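Local coordinates for protein BB_2cx5_001 (Thermus thermophilus, PDB 3RI0) that probably serves as an engineered epitope scaffold, presenting a grafted linear HIV epitope on a thermophilic aminoacyl-tRNA editing domain framework, at residues A113-D118 with E142-T147; S65-L70 with L120-V125. The protein carries 6 engineered substitutions. All coordinates share one frame; numbering follows the deposited sequence.

Contact 1: A113-D118 with E142-T147; sequences AYLDED and ELLALT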
ATOM      1  N   ALA A 113       0.947   6.035  -9.185  1.00 16.33           N
ATOM      2  CA  ALA A 113       1.266   5.988  -7.764  1.00 17.77           C
ATOM      3  C   ALA A 113       2.332   6.944  -7.245  1.00 19.74           C
ATOM      4  O   ALA A 113       3.182   7.431  -7.996  1.00 19.13           O
ATOM      5  CB  ALA A 113       1.629   4.568  -7.371  1.00 15.21           C
ATOM      6  N   TYR A 114       2.274   7.192  -5.938  1.00 19.99           N
ATOM      7  CA  TYR A 114       3.223   8.061  -5.255  1.00 20.45           C
ATOM      8  C   TYR A 114       3.714   7.392  -3.978  1.00 20.89           C
ATOM      9  O   TYR A 114       2.964   6.676  -3.312  1.00 21.86           O
ATOM     10  CB  TYR A 114       2.574   9.406  -4.962  1.00 23.24           C
ATOM     11  CG  TYR A 114       2.091  10.067  -6.229  1.00 26.96           C
ATOM     12  CD1 TYR A 114       0.875   9.700  -6.808  1.00 28.05           C
ATOM     13  CD2 TYR A 114       2.879  11.004  -6.888  1.00 27.86           C
ATOM     14  CE1 TYR A 114       0.454  10.256  -8.016  1.00 29.25           C
ATOM     15  CE2 TYR A 114       2.471  11.560  -8.093  1.00 29.62           C
ATOM     16  CZ  TYR A 114       1.263  11.184  -8.654  1.00 30.37           C
ATOM     17  OH  TYR A 114       0.863  11.747  -9.842  1.00 31.36           O
ATOM     18  N   LEU A 115       4.977   7.629  -3.636  1.00 20.36           N
ATOM     19  CA  LEU A 115       5.584   7.008  -2.465  1.00 19.93           C
ATOM     20  C   LEU A 115       6.160   7.983  -1.444  1.00 19.90           C
ATOM     21  O   LEU A 115       7.089   8.737  -1.737  1.00 18.39           O
ATOM     22  CB  LEU A 115       6.688   6.045  -2.917  1.00 20.01           C
ATOM     23  CG  LEU A 115       7.484   5.276  -1.853  1.00 21.43           C
ATOM     24  CD1 LEU A 115       6.956   3.871  -1.742  1.00 21.82           C
ATOM     25  CD2 LEU A 115       8.947   5.215  -2.239  1.00 23.48           C
ATOM     26  N   ASP A 116       5.598   7.932  -0.241  1.00 20.83           N
ATOM     27  CA  ASP A 116       6.013   8.747   0.903  1.00 20.77           C
ATOM     28  C   ASP A 116       7.525   8.615   1.019  1.00 22.23           C
ATOM     29  O   ASP A 116       8.019   7.530   1.329  1.00 20.53           O
ATOM     30  CB  ASP A 116       5.355   8.181   2.172  1.00 19.43           C
ATOM     31  CG  ASP A 116       5.738   8.928   3.448  1.00 18.90           C
ATOM     32  OD1 ASP A 116       6.797   9.599   3.489  1.00 16.33           O
ATOM     33  OD2 ASP A 116       4.963   8.818   4.428  1.00 17.15           O
ATOM     34  N   GLU A 117       8.251   9.709   0.793  1.00 23.17           N
ATOM     35  CA  GLU A 117       9.719   9.668   0.862  1.00 23.71           C
ATOM     36  C   GLU A 117      10.285   9.046   2.134  1.00 23.50           C
ATOM     37  O   GLU A 117      11.395   8.513   2.120  1.00 24.21           O
ATOM     38  CB  GLU A 117      10.319  11.069   0.655  1.00 24.33           C
ATOM     39  CG  GLU A 117       9.664  12.213   1.437  1.00 26.92           C
ATOM     40  CD  GLU A 117      10.378  13.552   1.196  1.00 29.86           C
ATOM     41  OE1 GLU A 117      10.655  13.896   0.023  1.00 28.61           O
ATOM     42  OE2 GLU A 117      10.662  14.257   2.184  1.00 31.18           O
ATOM     43  N   ASP A 118       9.536   9.093   3.230  1.00 24.90           N
ATOM     44  CA  ASP A 118      10.009   8.503   4.480  1.00 25.79           C
ATOM     45  C   ASP A 118      10.181   6.992   4.388  1.00 25.63           C
ATOM     46  O   ASP A 118      10.916   6.403   5.176  1.00 24.98           O
ATOM     47  CB  ASP A 118       9.067   8.844   5.639  1.00 27.03           C
ATOM     48  CG  ASP A 118       9.176  10.303   6.075  1.00 27.96           C
ATOM     49  OD1 ASP A 118      10.032  11.037   5.526  1.00 29.12           O
ATOM     50  OD2 ASP A 118       8.403  10.714   6.965  1.00 24.53           O
ATOM     51  N   GLU A 142      12.540  -2.218  -4.480  1.00 20.38           N
ATOM     52  CA  GLU A 142      11.636  -3.181  -5.095  1.00 20.31           C
ATOM     53  C   GLU A 142      10.232  -2.611  -5.136  1.00 20.83           C
ATOM     54  O   GLU A 142       9.563  -2.674  -6.159  1.00 23.43           O
ATOM     55  CB  GLU A 142      11.649  -4.499  -4.323  1.00 22.46           C
ATOM     56  CG  GLU A 142      12.992  -5.221  -4.373  1.00 22.99           C
ATOM     57  CD  GLU A 142      13.004  -6.519  -3.582  1.00 24.32           C
ATOM     58  OE1 GLU A 142      12.746  -6.484  -2.359  1.00 22.21           O
ATOM     59  OE2 GLU A 142      13.278  -7.575  -4.192  1.00 25.13           O
ATOM     60  N   LEU A 143       9.786  -2.042  -4.025  1.00 20.52           N
ATOM     61  CA  LEU A 143       8.449  -1.460  -3.966  1.00 19.73           C
ATOM     62  C   LEU A 143       8.267  -0.487  -5.130  1.00 20.88           C
ATOM     63  O   LEU A 143       7.226  -0.497  -5.793  1.00 20.28           O
ATOM     64  CB  LEU A 143       8.236  -0.742  -2.623  1.00 18.43           C
ATOM     65  CG  LEU A 143       6.846  -0.133  -2.388  1.00 20.50           C
ATOM     66  CD1 LEU A 143       5.778  -1.224  -2.480  1.00 17.19           C
ATOM     67  CD2 LEU A 143       6.796   0.535  -1.031  1.00 19.70           C
ATOM     68  N   LEU A 144       9.278   0.346  -5.375  1.00 19.55           N
ATOM     69  CA  LEU A 144       9.229   1.317  -6.465  1.00 21.05           C
ATOM     70  C   LEU A 144       9.207   0.645  -7.830  1.00 21.81           C
ATOM     71  O   LEU A 144       8.519   1.115  -8.740  1.00 21.39           O
ATOM     72  CB  LEU A 144      10.437   2.262  -6.397  1.00 21.88           C
ATOM     73  CG  LEU A 144      10.442   3.322  -5.297  1.00 23.68           C
ATOM     74  CD1 LEU A 144      11.785   4.041  -5.266  1.00 24.05           C
ATOM     75  CD2 LEU A 144       9.300   4.309  -5.547  1.00 24.00           C
ATOM     76  N   ALA A 145       9.962  -0.444  -7.976  1.00 21.53           N
ATOM     77  CA  ALA A 145      10.011  -1.162  -9.247  1.00 22.18           C
ATOM     78  C   ALA A 145       8.676  -1.845  -9.521  1.00 22.12           C
ATOM     79  O   ALA A 145       8.262  -1.976 -10.664  1.00 23.67           O
ATOM     80  CB  ALA A 145      11.132  -2.200  -9.230  1.00 22.47           C
ATOM     81  N   LEU A 146       8.015  -2.277  -8.454  1.00 22.00           N
ATOM     82  CA  LEU A 146       6.726  -2.958  -8.540  1.00 22.18           C
ATOM     83  C   LEU A 146       5.596  -2.017  -8.893  1.00 22.75           C
ATOM     84  O   LEU A 146       4.769  -2.298  -9.761  1.00 23.21           O
ATOM     85  CB  LEU A 146       6.380  -3.599  -7.195  1.00 20.62           C
ATOM     86  CG  LEU A 146       6.789  -5.027  -6.884  1.00 21.53           C
ATOM     87  CD1 LEU A 146       6.511  -5.304  -5.412  1.00 20.48           C
ATOM     88  CD2 LEU A 146       6.008  -5.985  -7.779  1.00 20.61           C
ATOM     89  N   THR A 147       5.557  -0.899  -8.187  1.00 22.54           N
ATOM     90  CA  THR A 147       4.505   0.088  -8.356  1.00 21.81           C
ATOM     91  C   THR A 147       4.792   1.150  -9.413  1.00 21.47           C
ATOM     92  O   THR A 147       3.869   1.776  -9.933  1.00 21.92           O
ATOM     93  CB  THR A 147       4.252   0.795  -7.021  1.00 22.67           C
ATOM     94  OG1 THR A 147       5.434   1.508  -6.636  1.00 20.26           O
ATOM     95  CG2 THR A 147       3.916  -0.221  -5.935  1.00 21.77           C
TER
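Leu115 and Leu143 both set CG trans to the backbone N (chi1 180° and -177°), whereas Leu144 turns CG beside its own N and trans to the carbonyl carbon; together these choices bring the three leucine ends into one cluster. The two methyls of Leu115 divide the work. CD1 comes to CD2 of Leu143 at 3.4 Å, the side chains meeting at a slant, and CD2 comes to CD2 of Leu144, also at 3.4 Å, with that pair crossing at about a right angle. Both approaches are tighter than usual for methyl groups, so their exact closeness deserves some caution. Leu144 CD2 also lies over CB of Leu115 at 4.1 Å, so the strand residue is met along its length as well as at its end.

This is helix-on-sheet packing: the axis of helix 142-147 runs nearly antiparallel to strand 113-116, at 167° and with a closest approach of 9.7 Å. The strand sits between parallel neighbours, 59-65 and 150-152, and Leu63 from the first of these touches both Leu115 and Thr147, while Val151 from the second touches Leu144. Nearer the end of the helix the fit is looser, and Ala113 reaches Thr147 only through CB, 4.4 Å from the backbone O.

Thr147 OG1 and Asp116 OD1 find partners within their own segments. Leu143 O takes the helical bond from Thr147 N and a second from Thr147 OG1 at 2.8 Å, the two donors arriving on opposite faces of the carbonyl plane. Where the strand ends, Asp116 OD1 accepts from Asp118 N at 2.8 Å, an Asx turn in which the N-H comes from above the carboxylate plane, whereas OD2 reaches across to Ser65 N.

Contact 2: S65-L70 with L120-V125; sequences SGKNRL and LGYPEV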
ATOM      1  N   SER A  65       3.914   5.957   4.853  1.00 21.90           N
ATOM      2  CA  SER A  65       4.555   5.311   5.983  1.00 22.43           C
ATOM      3  C   SER A  65       3.486   5.089   7.050  1.00 22.99           C
ATOM      4  O   SER A  65       2.560   5.884   7.188  1.00 23.40           O
ATOM      5  CB  SER A  65       5.666   6.197   6.542  1.00 21.86           C
ATOM      6  OG  SER A  65       6.184   5.652   7.744  1.00 22.66           O
ATOM      7  N   GLY A  66       3.606   4.006   7.802  1.00 22.88           N
ATOM      8  CA  GLY A  66       2.638   3.748   8.849  1.00 23.51           C
ATOM      9  C   GLY A  66       2.678   4.798   9.955  1.00 23.77           C
ATOM     10  O   GLY A  66       1.727   4.939  10.709  1.00 24.84           O
ATOM     11  N   LYS A  67       3.763   5.558  10.040  1.00 24.92           N
ATOM     12  CA  LYS A  67       3.884   6.573  11.087  1.00 26.60           C
ATOM     13  C   LYS A  67       3.500   7.973  10.604  1.00 27.17           C
ATOM     14  O   LYS A  67       3.783   8.964  11.291  1.00 27.78           O
ATOM     15  CB  LYS A  67       5.319   6.631  11.605  1.00 25.69           C
ATOM     16  CG  LYS A  67       6.223   7.409  10.670  1.00 27.05           C
ATOM     17  CD  LYS A  67       7.682   7.357  11.067  1.00 27.84           C
ATOM     18  CE  LYS A  67       8.522   7.930   9.946  1.00 28.91           C
ATOM     19  NZ  LYS A  67       9.975   7.736  10.146  1.00 29.34           N
ATOM     20  N   ASN A  68       2.889   8.065   9.424  1.00 25.16           N
ATOM     21  CA  ASN A  68       2.483   9.365   8.895  1.00 25.35           C
ATOM     22  C   ASN A  68       1.051   9.329   8.404  1.00 26.86           C
ATOM     23  O   ASN A  68       0.510   8.275   8.100  1.00 28.15           O
ATOM     24  CB  ASN A  68       3.350   9.800   7.706  1.00 22.00           C
ATOM     25  CG  ASN A  68       4.833   9.873   8.039  1.00 21.63           C
ATOM     26  OD1 ASN A  68       5.226  10.271   9.138  1.00 22.17           O
ATOM     27  ND2 ASN A  68       5.669   9.511   7.069  1.00 17.73           N
ATOM     28  N   ARG A  69       0.425  10.493   8.332  1.00 28.28           N
ATOM     29  CA  ARG A  69      -0.917  10.556   7.792  1.00 31.59           C
ATOM     30  C   ARG A  69      -0.806  11.451   6.554  1.00 30.70           C
ATOM     31  O   ARG A  69      -0.081  12.451   6.548  1.00 29.16           O
ATOM     32  CB  ARG A  69      -1.931  11.060   8.839  1.00 35.33           C
ATOM     33  CG  ARG A  69      -1.622  12.373   9.533  1.00 39.17           C
ATOM     34  CD  ARG A  69      -1.938  12.336  11.054  1.00 43.67           C
ATOM     35  NE  ARG A  69      -2.754  11.198  11.501  1.00 46.88           N
ATOM     36  CZ  ARG A  69      -3.177  11.029  12.755  1.00 48.50           C
ATOM     37  NH1 ARG A  69      -2.871  11.919  13.691  1.00 48.82           N
ATOM     38  NH2 ARG A  69      -3.893   9.960  13.081  1.00 49.69           N
ATOM     39  N   LEU A  70      -1.483  11.039   5.489  1.00 30.34           N
ATOM     40  CA  LEU A  70      -1.446  11.742   4.216  1.00 29.83           C
ATOM     41  C   LEU A  70      -1.927  13.190   4.221  1.00 29.05           C
ATOM     42  O   LEU A  70      -3.045  13.483   4.640  1.00 27.76           O
ATOM     43  CB  LEU A  70      -2.256  10.972   3.178  1.00 30.36           C
ATOM     44  CG  LEU A  70      -2.260  11.612   1.788  1.00 29.75           C
ATOM     45  CD1 LEU A  70      -0.845  11.582   1.197  1.00 28.33           C
ATOM     46  CD2 LEU A  70      -3.225  10.865   0.892  1.00 30.34           C
ATOM     47  N   LEU A 120      11.654   5.397   2.001  1.00 27.39           N
ATOM     48  CA  LEU A 120      12.990   5.112   1.469  1.00 28.62           C
ATOM     49  C   LEU A 120      13.984   5.108   2.631  1.00 28.29           C
ATOM     50  O   LEU A 120      15.137   4.704   2.485  1.00 27.68           O
ATOM     51  CB  LEU A 120      13.406   6.177   0.449  1.00 29.49           C
ATOM     52  CG  LEU A 120      12.464   6.511  -0.712  1.00 28.97           C
ATOM     53  CD1 LEU A 120      13.094   7.581  -1.579  1.00 28.77           C
ATOM     54  CD2 LEU A 120      12.180   5.276  -1.532  1.00 29.95           C
ATOM     55  N   GLY A 121      13.507   5.541   3.796  1.00 28.90           N
ATOM     56  CA  GLY A 121      14.346   5.607   4.979  1.00 27.47           C
ATOM     57  C   GLY A 121      14.695   4.287   5.645  1.00 27.75           C
ATOM     58  O   GLY A 121      15.440   4.274   6.626  1.00 27.34           O
ATOM     59  N   TYR A 122      14.179   3.172   5.138  1.00 26.63           N
ATOM     60  CA  TYR A 122      14.492   1.888   5.751  1.00 24.91           C
ATOM     61  C   TYR A 122      15.118   0.898   4.784  1.00 25.22           C
ATOM     62  O   TYR A 122      15.056   1.078   3.569  1.00 26.12           O
ATOM     63  CB  TYR A 122      13.232   1.259   6.339  1.00 23.90           C
ATOM     64  CG  TYR A 122      12.447   2.146   7.276  1.00 22.89           C
ATOM     65  CD1 TYR A 122      11.433   2.971   6.797  1.00 22.85           C
ATOM     66  CD2 TYR A 122      12.697   2.137   8.645  1.00 22.51           C
ATOM     67  CE1 TYR A 122      10.678   3.758   7.660  1.00 21.75           C
ATOM     68  CE2 TYR A 122      11.952   2.919   9.519  1.00 21.83           C
ATOM     69  CZ  TYR A 122      10.938   3.726   9.015  1.00 22.30           C
ATOM     70  OH  TYR A 122      10.152   4.467   9.865  1.00 21.89           O
ATOM     71  N   PRO A 123      15.749  -0.159   5.326  1.00 24.96           N
ATOM     72  CA  PRO A 123      16.389  -1.199   4.516  1.00 24.93           C
ATOM     73  C   PRO A 123      15.319  -2.096   3.893  1.00 24.21           C
ATOM     74  O   PRO A 123      15.553  -2.784   2.901  1.00 25.06           O
ATOM     75  CB  PRO A 123      17.274  -1.929   5.527  1.00 24.69           C
ATOM     76  CG  PRO A 123      16.543  -1.744   6.813  1.00 25.33           C
ATOM     77  CD  PRO A 123      16.129  -0.299   6.743  1.00 24.95           C
ATOM     78  N   GLU A 124      14.135  -2.089   4.495  1.00 23.18           N
ATOM     79  CA  GLU A 124      13.015  -2.866   3.982  1.00 22.46           C
ATOM     80  C   GLU A 124      11.726  -2.410   4.648  1.00 20.81           C
ATOM     81  O   GLU A 124      11.754  -1.880   5.756  1.00 20.28           O
ATOM     82  CB  GLU A 124      13.212  -4.365   4.220  1.00 24.98           C
ATOM     83  CG  GLU A 124      12.534  -4.869   5.471  1.00 30.30           C
ATOM     84  CD  GLU A 124      13.506  -5.218   6.555  1.00 34.80           C
ATOM     85  OE1 GLU A 124      14.220  -6.236   6.399  1.00 38.81           O
ATOM     86  OE2 GLU A 124      13.565  -4.477   7.557  1.00 37.27           O
ATOM     87  N   VAL A 125      10.602  -2.620   3.966  1.00 19.77           N
ATOM     88  CA  VAL A 125       9.292  -2.225   4.478  1.00 17.06           C
ATOM     89  C   VAL A 125       8.307  -3.384   4.309  1.00 17.30           C
ATOM     90  O   VAL A 125       8.573  -4.332   3.561  1.00 14.80           O
ATOM     91  CB  VAL A 125       8.747  -0.975   3.724  1.00 16.41           C
ATOM     92  CG1 VAL A 125       9.557   0.263   4.088  1.00 16.72           C
ATOM     93  CG2 VAL A 125       8.819  -1.198   2.231  1.00 17.40           C
TER
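Lys67 reaches Tyr122 with its last three side-chain atoms. Its CB leaves the backbone pointing toward the loop 120-125, and CG sits between the backbone N and the carbonyl carbon (chi1 79°). Neither of these first two atoms comes close to the tyrosine. Beyond CG the chain is fully extended, carrying CD to 4.0 Å from Tyr122 OH and CE to 3.8 Å from the same oxygen. NZ, at the tip, lies 3.3 Å from Tyr122 OH and gives it a hydrogen bond, though a weak one. The ammonium group approaches the ring obliquely.

Tyr122 arrives from the opposite direction. With CG trans to its carbonyl carbon (chi1 -53°), its phenol extends toward Lys67, and CD, CE and NZ all find their nearest tyrosine atom in the one hydroxyl oxygen. The junction is small, burying 79 Å² in all, and it lies at the protein surface on a solvent-accessible lysine; a bond of this length would be expected to fix the lysine end only modestly. The tyrosine is partly covered, and Gln46 touches it from a neighbouring loop.

The backbone behind Lys67 is tied by a bond of its own. Asn68 N bonds to Ser65 O at 3.1 Å, closing a turn in which the lysine is the third residue. Ser65 OG meanwhile accepts a weak but nearly straight bond from Lys67 N (167°) and is also bonded to Gly45 O. The arrangement is that of a type I beta turn at the exit of strand 59-65, reinforced at its first residue by a weak ST turn and joined to a second surface loop by one lysine-tyrosine contact.

The centres of contacts 1 and 2 are about 10 Å apart, and their segments alternate along the chain: 65-70, 113-118, 120-125, then 142-147. Strands 59-65 and 113-116 run parallel as neighbours in one mixed sheet, so the turn after the first and the Asx turn after the second lie side by side. Asn68 ND2 bridges them, probably bonding to Asp116 OD2 at 2.8 Å and to Asp118 OD2. Leu120 makes the apolar connection, packing on both Leu115 and Leu144. The buried helix-sheet layer of contact 1 thus passes directly into the surface loops of contact 2 within the editing-domain framework.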